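THUMP domain-containing protein (Pyrococcus horikoshii, PDB 1VBK) is of unknown function but, as a THUMP-domain relative of the ThiI proteins, probably binds RNA and ATP, perhaps in tRNA modification or thiamine biosynthesis. Local coordinates at residues S46-I51 with R115-F120; I5-E10 with G153-Q158; F109-R114 with A129-Y134; N88-L93 with A161-E166. All coordinates share one frame; numbering follows the deposited sequence.

Contact 1: S46-I51 with R115-F120; sequences SRHGRI and RITKEF
His48 holds its CG anti to the carbonyl carbon (chi1 -64°), which sends the imidazole out from a hairpin tip to Thr117, whose own first torsion of 53° sets OG1 between the backbone N and the carbonyl carbon and gives CG2 to the ring. That methyl lies over one face of the imidazole, CG2 3.5 Å from the ring centroid and 18° off the normal, a CH-pi contact in which the two side chains cross at about a right angle. Next to it, CG2 of Ile116 presses on CB of His48 at 3.4 Å and also meets the His48 carbonyl oxygen. The other end of Ile116 reaches Arg50: CD1 rests over one face of the guanidinium, 4.3 Å from NH2, while the charge itself is paired through NE with Glu155. Thr117 is held by its hydroxyl, which donates to Glu119 OE1 at 2.6 Å on the syn lone pair and accepts from the backbone N of Gln158. A valine in its place would probably leave Glu119 OE1 and the N of Gln158 without this partner, and so weaken the hold on the methyl that covers the ring. His48 NE2 has a weak hydrogen bond to Gln158 OE1, and Met157 lies against both His48 and Ile116. His48 and Gly49 are the two central residues of a type I' turn closed by Arg47 and Arg50, the classic two-residue beta hairpin; here the hairpin of the ferredoxin-like region leans on the THUMP loop between strand 108-115 and helix 124-138.

Contact 2: I5-E10 with G153-Q158; sequences IVRYGE and GIEIMQ
Glu155 brings its carboxylate against the NE edge of the Arg7 guanidinium, and a single oxygen takes both bonds of the salt bridge. OE2 accepts from Arg7 NE at 2.7 Å and from Arg7 NH2 at 2.8 Å, a side-on grip with the oxygen in the plane of the guanidinium. The carboxylate is turned 59° against that plane; consistent with this, the two donors reach OE2 differently: OE2 receives NE on its syn lone pair, whereas NH2 comes from above the carboxylate plane. Arg7 runs extended from CG to NE (chi2 -174°, chi3 -176°) and meets the likewise extended Glu155 from the opposite direction. Ile5 adds an apolar wall, its CG2 3.9 Å from Glu155 OE1 and also over one face of the Arg7 guanidinium. The second oxygen, OE1, is bridged to Arg50 NE, and the hydroxyls of Ser73 and Ser75 hold Arg7 NH1. With two arginines on one buried carboxylate, Glu155 probably stays ionised and eases the closeness of the two positive groups. Strands 3-8 and 150-157 are not paired with each other: this is a buried salt bridge between two non-adjacent strands of the mixed sheet, tying the ferredoxin-like region to the THUMP domain.

Contact 3: F109-R114 with A129-Y134; sequences FRVTAR and AKVGEY
Val111 meets Val131 and Gly132 where helix 124-138 packs on strand 108-115, the first strand and the helix of a beta-alpha-beta unit in the THUMP domain. The short segments run roughly antiparallel, at 148°, with their axes 8.2 Å apart at closest approach. Both methyls of Val111 are used. CG2 is 4.0 Å from Val131 CG1 and equally near the backbone N of Gly132, while CG1 comes alongside the same Val131 methyl; the two valine side chains cross at about a right angle. Two residues back along the strand, Phe109 turns the rim of its ring to the helix, with CZ 3.8 Å from Gly132 O and the oxygen lying in the ring plane. A first torsion of 83° puts its CG between the backbone N and the carbonyl carbon, the placement that turns the ring edge to Gly132. Cut back to an alanine, Val111 would probably leave Val131 CG1 and the N of Gly132 without their main cover from this strand. Farther out, Ile154 of the neighbouring strand touches both valines, and the ring of Phe95 meets that of Phe109 edge-to-face. Gln128 OE1, from the same helix, accepts from Ala113 N and so pins the strand to the helix by a polar link as well. On the strand's other face Arg110 folds back along its own backbone, where NH2 donates to Val111 O at 3.0 Å, tilted 35° from the carbonyl plane.

Contact 4: N88-L93 with A161-E166; sequences NRTALL and AYIYTE
Ile163 plugs its CD1 into the flank of helix 84-102, striking Thr90 in a helix-on-sheet contact of the THUMP domain that joins this helix to strand 160-164. The tight spot is CD1 against Thr90 CB at 3.4 Å, closer than carbons usually pack. From there CD1 also reaches Thr90 CG2, at 3.7 Å, and the backbone N of Ala91, at 4.0 Å. The side chains of Thr90 and Ile163 cross obliquely. The fork of Ile163 lets its two branches spread over the helix: a first torsion of -55° puts CG2 anti to the backbone N and on Ala91 CA, while the straight CG1 arm (chi2 179°) carries CD1 to Thr90 and the N of Ala91. All three residues are buried, and neighbouring side chains continue the packing: Met78 and Val80 lie against Thr90, Ile152 and Val131 against Ala91. The helix is quite different on its outer side, where Arg89 points away from the strand and it and Leu93 are exposed to solvent. Contact is therefore confined to one thin strip of the helix, made by van der Waals packing alone. The single polar atom of the touching side chains is dealt with inside the helix, as Thr90 OG1 hydrogen bonds to the carbonyl oxygen of Lys86 one turn earlier. On the other branch of Ile163, CG2 stops 4.0 Å from Ala91 CA.

Contacts 2, 3 and 4 are buried, whereas contact 1 lies at the surface; all four reach one mixed sheet. Contacts 1 and 2 join the ferredoxin-like region to the THUMP region, their centres about 7 Å apart and linked by the Arg50-Glu155 salt bridge, but contact 2 is a buried salt bridge while contact 1 packs methyl groups on an imidazole and a guanidinium. Contacts 3 and 4 stay inside the THUMP domain, each setting a helix on the sheet by apolar packing, and they meet where Val131 CG1 touches Ala91 CB at 3.7 Å. Strand 150-157 connects contact 2 to both: Ile154 pairs with strand 108-115, Gly153 and Glu155 with strand 160-164.

Contact 1: S46-I51 with R115-F120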
# COMPACT_ATOMS: atom_id res chain seq x y z
N SER A 46 -5.01 -26.02 -6.33
CA SER A 46 -3.57 -26.11 -6.14
C SER A 46 -3.24 -27.25 -5.19
O SER A 46 -3.73 -27.29 -4.06
CB SER A 46 -3.05 -24.80 -5.53
OG SER A 46 -1.65 -24.82 -5.32
N ARG A 47 -2.41 -28.19 -5.65
CA ARG A 47 -2.02 -29.31 -4.80
C ARG A 47 -0.58 -29.72 -5.06
O ARG A 47 -0.15 -29.86 -6.20
CB ARG A 47 -2.97 -30.49 -4.99
CG ARG A 47 -4.33 -30.25 -4.34
CD ARG A 47 -5.36 -31.27 -4.77
NE ARG A 47 -6.71 -30.77 -4.55
CZ ARG A 47 -7.81 -31.31 -5.08
NH1 ARG A 47 -7.71 -32.38 -5.86
NH2 ARG A 47 -8.99 -30.75 -4.85
N HIS A 48 0.17 -29.87 -3.97
CA HIS A 48 1.57 -30.28 -4.02
C HIS A 48 2.45 -29.47 -4.97
O HIS A 48 3.23 -30.03 -5.74
CB HIS A 48 1.65 -31.77 -4.34
CG HIS A 48 1.04 -32.63 -3.28
ND1 HIS A 48 1.61 -32.77 -2.03
CD2 HIS A 48 -0.12 -33.33 -3.25
CE1 HIS A 48 0.83 -33.53 -1.28
NE2 HIS A 48 -0.23 -33.88 -1.99
N GLY A 49 2.31 -28.15 -4.92
CA GLY A 49 3.13 -27.27 -5.74
C GLY A 49 2.72 -27.10 -7.19
O GLY A 49 3.44 -26.46 -7.96
N ARG A 50 1.58 -27.66 -7.55
CA ARG A 50 1.06 -27.56 -8.91
C ARG A 50 -0.37 -27.03 -8.89
O ARG A 50 -1.09 -27.20 -7.91
CB ARG A 50 1.03 -28.94 -9.57
CG ARG A 50 2.37 -29.52 -9.96
CD ARG A 50 2.86 -28.90 -11.25
NE ARG A 50 3.92 -29.68 -11.88
CZ ARG A 50 5.19 -29.68 -11.48
NH1 ARG A 50 5.58 -28.95 -10.45
NH2 ARG A 50 6.08 -30.42 -12.13
N ILE A 51 -0.77 -26.38 -9.97
CA ILE A 51 -2.14 -25.92 -10.10
C ILE A 51 -2.70 -26.73 -11.26
O ILE A 51 -2.06 -26.89 -12.30
CB ILE A 51 -2.22 -24.41 -10.42
CG1 ILE A 51 -2.03 -23.61 -9.13
CG2 ILE A 51 -3.58 -24.08 -11.04
CD1 ILE A 51 -1.92 -22.11 -9.34
N ARG A 115 7.29 -38.09 -9.64
CA ARG A 115 6.33 -38.56 -8.65
C ARG A 115 6.13 -37.38 -7.71
O ARG A 115 6.95 -37.15 -6.82
CB ARG A 115 6.87 -39.75 -7.86
CG ARG A 115 6.82 -41.08 -8.60
CD ARG A 115 7.04 -42.24 -7.64
NE ARG A 115 8.29 -42.10 -6.90
CZ ARG A 115 8.68 -42.91 -5.92
NH1 ARG A 115 7.92 -43.92 -5.55
NH2 ARG A 115 9.84 -42.69 -5.31
N ILE A 116 5.08 -36.60 -7.94
CA ILE A 116 4.86 -35.48 -7.08
C ILE A 116 4.59 -35.99 -5.68
O ILE A 116 5.17 -35.55 -4.71
CB ILE A 116 3.64 -34.71 -7.60
CG1 ILE A 116 3.86 -34.31 -9.06
CG2 ILE A 116 3.44 -33.43 -6.77
CD1 ILE A 116 5.13 -33.48 -9.24
N THR A 117 3.71 -36.98 -5.56
CA THR A 117 3.48 -37.64 -4.28
C THR A 117 4.17 -38.99 -4.48
O THR A 117 4.34 -39.42 -5.62
CB THR A 117 1.96 -37.81 -3.96
OG1 THR A 117 1.30 -38.45 -5.05
CG2 THR A 117 1.33 -36.44 -3.71
N LYS A 118 4.56 -39.66 -3.40
CA LYS A 118 5.30 -40.91 -3.53
C LYS A 118 4.60 -42.26 -3.34
O LYS A 118 5.26 -43.23 -2.98
CB LYS A 118 6.51 -40.88 -2.59
CG LYS A 118 7.29 -39.58 -2.62
CD LYS A 118 7.89 -39.30 -3.99
CE LYS A 118 8.72 -38.02 -3.97
NZ LYS A 118 9.33 -37.74 -5.30
N GLU A 119 3.30 -42.35 -3.59
CA GLU A 119 2.63 -43.63 -3.40
C GLU A 119 2.81 -44.64 -4.55
O GLU A 119 2.72 -45.85 -4.33
CB GLU A 119 1.14 -43.43 -3.09
CG GLU A 119 0.25 -43.01 -4.25
CD GLU A 119 0.51 -41.59 -4.72
OE1 GLU A 119 0.86 -40.74 -3.86
OE2 GLU A 119 0.36 -41.33 -5.93
N PHE A 120 3.07 -44.15 -5.77
CA PHE A 120 3.26 -45.06 -6.90
C PHE A 120 4.49 -45.93 -6.61
O PHE A 120 5.52 -45.43 -6.17
CB PHE A 120 3.46 -44.28 -8.20
CG PHE A 120 3.22 -45.10 -9.44
CD1 PHE A 120 1.95 -45.58 -9.74
CD2 PHE A 120 4.27 -45.39 -10.31
CE1 PHE A 120 1.72 -46.34 -10.88
CE2 PHE A 120 4.05 -46.15 -11.47
CZ PHE A 120 2.77 -46.62 -11.75

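Contact 2: I5-E10 with G153-Q158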
# COMPACT_ATOMS: atom_id res chain seq x y z
N ILE A 5 -1.90 -28.45 -16.71
CA ILE A 5 -0.98 -28.42 -15.57
C ILE A 5 -0.30 -27.06 -15.60
O ILE A 5 0.28 -26.67 -16.61
CB ILE A 5 0.11 -29.51 -15.68
CG1 ILE A 5 -0.52 -30.90 -15.76
CG2 ILE A 5 1.05 -29.43 -14.47
CD1 ILE A 5 0.48 -32.00 -16.09
N VAL A 6 -0.37 -26.34 -14.49
CA VAL A 6 0.26 -25.04 -14.39
C VAL A 6 1.38 -25.15 -13.36
O VAL A 6 1.14 -25.50 -12.21
CB VAL A 6 -0.75 -23.97 -13.94
CG1 VAL A 6 -0.05 -22.62 -13.74
CG2 VAL A 6 -1.86 -23.85 -14.98
N ARG A 7 2.61 -24.87 -13.80
CA ARG A 7 3.77 -24.96 -12.92
C ARG A 7 4.28 -23.57 -12.58
O ARG A 7 4.27 -22.67 -13.43
CB ARG A 7 4.88 -25.78 -13.59
CG ARG A 7 4.39 -27.11 -14.14
CD ARG A 7 5.52 -27.99 -14.66
NE ARG A 7 4.98 -29.20 -15.27
CZ ARG A 7 4.49 -29.26 -16.51
NH1 ARG A 7 4.50 -28.18 -17.28
NH2 ARG A 7 3.97 -30.39 -16.96
N TYR A 8 4.75 -23.40 -11.35
CA TYR A 8 5.24 -22.11 -10.90
C TYR A 8 6.33 -22.26 -9.85
O TYR A 8 6.64 -23.37 -9.41
CB TYR A 8 4.08 -21.30 -10.32
CG TYR A 8 3.26 -22.09 -9.32
CD1 TYR A 8 3.63 -22.16 -7.98
CD2 TYR A 8 2.14 -22.82 -9.73
CE1 TYR A 8 2.91 -22.93 -7.07
CE2 TYR A 8 1.41 -23.60 -8.84
CZ TYR A 8 1.80 -23.65 -7.50
OH TYR A 8 1.10 -24.43 -6.61
N GLY A 9 6.90 -21.14 -9.44
CA GLY A 9 7.95 -21.17 -8.44
C GLY A 9 9.27 -21.54 -9.09
O GLY A 9 9.33 -22.45 -9.92
N GLU A 10 10.33 -20.83 -8.71
CA GLU A 10 11.65 -21.11 -9.27
C GLU A 10 12.75 -20.75 -8.28
O GLU A 10 12.70 -19.71 -7.62
CB GLU A 10 11.83 -20.37 -10.59
CG GLU A 10 11.50 -18.88 -10.54
CD GLU A 10 11.33 -18.28 -11.93
OE1 GLU A 10 12.24 -18.47 -12.77
OE2 GLU A 10 10.29 -17.63 -12.18
N GLY A 153 5.71 -36.51 -21.08
CA GLY A 153 5.84 -36.10 -19.69
C GLY A 153 4.80 -36.81 -18.85
O GLY A 153 3.66 -37.00 -19.28
N ILE A 154 5.19 -37.20 -17.64
CA ILE A 154 4.27 -37.91 -16.75
C ILE A 154 4.42 -37.41 -15.32
O ILE A 154 5.50 -37.48 -14.74
CB ILE A 154 4.56 -39.43 -16.76
CG1 ILE A 154 4.47 -39.97 -18.20
CG2 ILE A 154 3.57 -40.16 -15.84
CD1 ILE A 154 4.87 -41.44 -18.34
N GLU A 155 3.34 -36.89 -14.75
CA GLU A 155 3.35 -36.41 -13.39
C GLU A 155 2.33 -37.21 -12.60
O GLU A 155 1.16 -37.30 -13.00
CB GLU A 155 3.04 -34.91 -13.34
CG GLU A 155 4.14 -34.05 -13.94
CD GLU A 155 3.92 -32.56 -13.75
OE1 GLU A 155 3.22 -32.18 -12.79
OE2 GLU A 155 4.47 -31.78 -14.55
N ILE A 156 2.76 -37.82 -11.50
CA ILE A 156 1.86 -38.62 -10.68
C ILE A 156 1.61 -37.92 -9.36
O ILE A 156 2.54 -37.52 -8.66
CB ILE A 156 2.44 -40.02 -10.43
CG1 ILE A 156 2.82 -40.66 -11.77
CG2 ILE A 156 1.42 -40.89 -9.70
CD1 ILE A 156 3.42 -42.04 -11.65
N MET A 157 0.34 -37.77 -9.01
CA MET A 157 -0.02 -37.07 -7.79
C MET A 157 -1.31 -37.62 -7.23
O MET A 157 -2.34 -37.63 -7.90
CB MET A 157 -0.15 -35.58 -8.12
CG MET A 157 -0.60 -34.68 -6.98
SD MET A 157 -0.39 -32.94 -7.44
CE MET A 157 -1.73 -32.73 -8.63
N GLN A 158 -1.25 -38.09 -5.98
CA GLN A 158 -2.42 -38.63 -5.30
C GLN A 158 -3.24 -39.61 -6.13
O GLN A 158 -4.44 -39.39 -6.34
CB GLN A 158 -3.32 -37.49 -4.81
CG GLN A 158 -2.62 -36.51 -3.89
CD GLN A 158 -3.54 -35.43 -3.35
OE1 GLN A 158 -3.09 -34.48 -2.72
NE2 GLN A 158 -4.84 -35.57 -3.60

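Contact 3: F109-R114 with A129-Y134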
# COMPACT_ATOMS: atom_id res chain seq x y z
N PHE A 109 12.79 -39.45 -29.16
CA PHE A 109 11.97 -39.10 -27.99
C PHE A 109 12.61 -39.44 -26.65
O PHE A 109 13.64 -40.12 -26.59
CB PHE A 109 10.62 -39.82 -28.06
CG PHE A 109 10.66 -41.25 -27.55
CD1 PHE A 109 11.29 -42.26 -28.27
CD2 PHE A 109 10.05 -41.58 -26.34
CE1 PHE A 109 11.31 -43.58 -27.80
CE2 PHE A 109 10.07 -42.90 -25.85
CZ PHE A 109 10.70 -43.90 -26.58
N ARG A 110 11.98 -38.97 -25.58
CA ARG A 110 12.41 -39.27 -24.23
C ARG A 110 11.16 -39.24 -23.37
O ARG A 110 10.13 -38.71 -23.79
CB ARG A 110 13.42 -38.25 -23.70
CG ARG A 110 12.86 -36.88 -23.37
CD ARG A 110 13.74 -36.20 -22.31
NE ARG A 110 13.59 -36.88 -21.03
CZ ARG A 110 14.56 -37.07 -20.15
NH1 ARG A 110 15.79 -36.64 -20.40
NH2 ARG A 110 14.31 -37.72 -19.02
N VAL A 111 11.24 -39.83 -22.19
CA VAL A 111 10.12 -39.82 -21.27
C VAL A 111 10.64 -39.10 -20.03
O VAL A 111 11.78 -39.32 -19.60
CB VAL A 111 9.67 -41.25 -20.88
CG1 VAL A 111 8.49 -41.18 -19.90
CG2 VAL A 111 9.24 -42.03 -22.13
N THR A 112 9.82 -38.22 -19.49
CA THR A 112 10.19 -37.45 -18.31
C THR A 112 9.09 -37.70 -17.29
O THR A 112 7.93 -37.34 -17.51
CB THR A 112 10.30 -35.95 -18.64
OG1 THR A 112 11.27 -35.76 -19.68
CG2 THR A 112 10.72 -35.15 -17.41
N ALA A 113 9.44 -38.33 -16.17
CA ALA A 113 8.46 -38.63 -15.15
C ALA A 113 8.81 -38.02 -13.81
O ALA A 113 9.98 -37.89 -13.46
CB ALA A 113 8.32 -40.15 -15.00
N ARG A 114 7.77 -37.65 -13.06
CA ARG A 114 7.94 -37.07 -11.74
C ARG A 114 6.87 -37.60 -10.80
O ARG A 114 5.69 -37.59 -11.13
CB ARG A 114 7.83 -35.54 -11.80
CG ARG A 114 9.00 -34.83 -12.47
CD ARG A 114 10.25 -34.86 -11.59
NE ARG A 114 11.39 -34.20 -12.23
CZ ARG A 114 12.07 -34.72 -13.25
NH1 ARG A 114 11.75 -35.90 -13.74
NH2 ARG A 114 13.08 -34.03 -13.78
N ALA A 129 11.83 -45.66 -17.90
CA ALA A 129 12.34 -46.85 -18.58
C ALA A 129 11.23 -47.76 -19.09
O ALA A 129 11.28 -48.22 -20.24
CB ALA A 129 13.27 -47.64 -17.65
N LYS A 130 10.24 -48.02 -18.25
CA LYS A 130 9.13 -48.90 -18.61
C LYS A 130 8.24 -48.31 -19.71
O LYS A 130 7.83 -49.01 -20.63
CB LYS A 130 8.27 -49.19 -17.38
CG LYS A 130 8.95 -50.02 -16.30
CD LYS A 130 9.15 -51.45 -16.75
CE LYS A 130 9.47 -52.36 -15.58
NZ LYS A 130 9.45 -53.80 -15.98
N VAL A 131 7.93 -47.02 -19.59
CA VAL A 131 7.09 -46.36 -20.59
C VAL A 131 7.85 -46.27 -21.91
O VAL A 131 7.27 -46.45 -22.98
CB VAL A 131 6.68 -44.94 -20.13
CG1 VAL A 131 5.99 -44.19 -21.27
CG2 VAL A 131 5.75 -45.04 -18.94
N GLY A 132 9.15 -45.97 -21.83
CA GLY A 132 9.95 -45.87 -23.04
C GLY A 132 10.02 -47.21 -23.75
O GLY A 132 10.02 -47.27 -24.98
N GLU A 133 10.11 -48.30 -22.98
CA GLU A 133 10.17 -49.64 -23.54
C GLU A 133 8.85 -49.99 -24.23
O GLU A 133 8.84 -50.67 -25.26
CB GLU A 133 10.45 -50.67 -22.44
CG GLU A 133 10.24 -52.11 -22.90
CD GLU A 133 10.47 -53.13 -21.79
OE1 GLU A 133 9.86 -52.99 -20.71
OE2 GLU A 133 11.27 -54.06 -22.01
N TYR A 134 7.75 -49.52 -23.65
CA TYR A 134 6.43 -49.77 -24.21
C TYR A 134 6.30 -49.07 -25.56
O TYR A 134 5.83 -49.66 -26.53
CB TYR A 134 5.35 -49.24 -23.25
CG TYR A 134 3.95 -49.63 -23.64
CD1 TYR A 134 3.53 -50.96 -23.56
CD2 TYR A 134 3.03 -48.67 -24.07
CE1 TYR A 134 2.22 -51.33 -23.90
CE2 TYR A 134 1.72 -49.03 -24.41
CZ TYR A 134 1.33 -50.35 -24.33
OH TYR A 134 0.03 -50.70 -24.65

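Contact 4: N88-L93 with A161-E166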
# COMPACT_ATOMS: atom_id res chain seq x y z
N ASN A 88 0.86 -46.49 -19.51
CA ASN A 88 1.45 -46.95 -20.78
C ASN A 88 0.55 -46.70 -21.98
O ASN A 88 1.00 -46.16 -23.00
CB ASN A 88 1.78 -48.45 -20.74
CG ASN A 88 3.14 -48.72 -20.13
OD1 ASN A 88 4.02 -47.86 -20.14
ND2 ASN A 88 3.33 -49.93 -19.61
N ARG A 89 -0.72 -47.08 -21.88
CA ARG A 89 -1.59 -46.88 -23.03
C ARG A 89 -1.86 -45.41 -23.33
O ARG A 89 -1.94 -45.03 -24.50
CB ARG A 89 -2.90 -47.67 -22.89
CG ARG A 89 -3.97 -47.08 -22.00
CD ARG A 89 -5.34 -47.60 -22.46
NE ARG A 89 -6.43 -47.21 -21.57
CZ ARG A 89 -6.85 -47.93 -20.53
NH1 ARG A 89 -6.27 -49.09 -20.24
NH2 ARG A 89 -7.86 -47.49 -19.78
N THR A 90 -1.99 -44.57 -22.30
CA THR A 90 -2.23 -43.15 -22.55
C THR A 90 -0.97 -42.52 -23.13
O THR A 90 -1.04 -41.67 -24.01
CB THR A 90 -2.62 -42.40 -21.27
OG1 THR A 90 -3.76 -43.03 -20.67
CG2 THR A 90 -2.99 -40.95 -21.60
N ALA A 91 0.19 -42.93 -22.62
CA ALA A 91 1.45 -42.39 -23.11
C ALA A 91 1.62 -42.72 -24.61
O ALA A 91 2.02 -41.86 -25.39
CB ALA A 91 2.61 -42.97 -22.32
N LEU A 92 1.29 -43.95 -25.00
CA LEU A 92 1.41 -44.36 -26.40
C LEU A 92 0.40 -43.60 -27.27
O LEU A 92 0.71 -43.18 -28.38
CB LEU A 92 1.19 -45.87 -26.54
CG LEU A 92 1.30 -46.49 -27.93
CD1 LEU A 92 2.64 -46.15 -28.56
CD2 LEU A 92 1.13 -48.01 -27.83
N LEU A 93 -0.81 -43.43 -26.75
CA LEU A 93 -1.85 -42.71 -27.47
C LEU A 93 -1.41 -41.28 -27.78
O LEU A 93 -1.55 -40.78 -28.90
CB LEU A 93 -3.14 -42.68 -26.64
CG LEU A 93 -4.34 -41.96 -27.25
CD1 LEU A 93 -4.88 -42.79 -28.41
CD2 LEU A 93 -5.42 -41.78 -26.19
N ALA A 161 -2.44 -39.85 -12.71
CA ALA A 161 -1.29 -39.63 -13.58
C ALA A 161 -1.71 -38.59 -14.61
O ALA A 161 -2.79 -38.68 -15.20
CB ALA A 161 -0.88 -40.93 -14.28
N TYR A 162 -0.85 -37.60 -14.83
CA TYR A 162 -1.11 -36.54 -15.79
C TYR A 162 -0.09 -36.70 -16.90
O TYR A 162 1.10 -36.51 -16.68
CB TYR A 162 -0.97 -35.18 -15.11
CG TYR A 162 -1.93 -35.00 -13.96
CD1 TYR A 162 -3.24 -34.58 -14.19
CD2 TYR A 162 -1.56 -35.31 -12.66
CE1 TYR A 162 -4.16 -34.46 -13.14
CE2 TYR A 162 -2.47 -35.21 -11.60
CZ TYR A 162 -3.77 -34.78 -11.85
OH TYR A 162 -4.67 -34.69 -10.81
N ILE A 163 -0.56 -37.06 -18.08
CA ILE A 163 0.32 -37.32 -19.21
C ILE A 163 0.23 -36.24 -20.28
O ILE A 163 -0.86 -35.89 -20.72
CB ILE A 163 -0.01 -38.69 -19.80
CG1 ILE A 163 0.08 -39.74 -18.67
CG2 ILE A 163 0.93 -39.03 -20.94
CD1 ILE A 163 -0.25 -41.15 -19.10
N TYR A 164 1.38 -35.74 -20.71
CA TYR A 164 1.41 -34.68 -21.71
C TYR A 164 2.56 -34.79 -22.71
O TYR A 164 3.54 -35.50 -22.48
CB TYR A 164 1.52 -33.32 -21.00
CG TYR A 164 2.81 -33.15 -20.20
CD1 TYR A 164 2.89 -33.53 -18.85
CD2 TYR A 164 3.94 -32.60 -20.79
CE1 TYR A 164 4.08 -33.37 -18.12
CE2 TYR A 164 5.12 -32.44 -20.08
CZ TYR A 164 5.19 -32.82 -18.76
OH TYR A 164 6.38 -32.62 -18.08
N THR A 165 2.43 -34.09 -23.83
CA THR A 165 3.48 -34.05 -24.85
C THR A 165 3.88 -32.60 -25.11
O THR A 165 4.90 -32.34 -25.75
CB THR A 165 3.03 -34.67 -26.20
OG1 THR A 165 1.82 -34.04 -26.63
CG2 THR A 165 2.82 -36.16 -26.06
N GLU A 166 3.08 -31.66 -24.59
CA GLU A 166 3.36 -30.24 -24.76
C GLU A 166 3.69 -29.52 -23.45
O GLU A 166 3.04 -29.74 -22.43
CB GLU A 166 2.16 -29.55 -25.43
CG GLU A 166 2.35 -28.05 -25.67
CD GLU A 166 1.27 -27.44 -26.56
OE1 GLU A 166 0.08 -27.47 -26.18
OE2 GLU A 166 1.62 -26.93 -27.65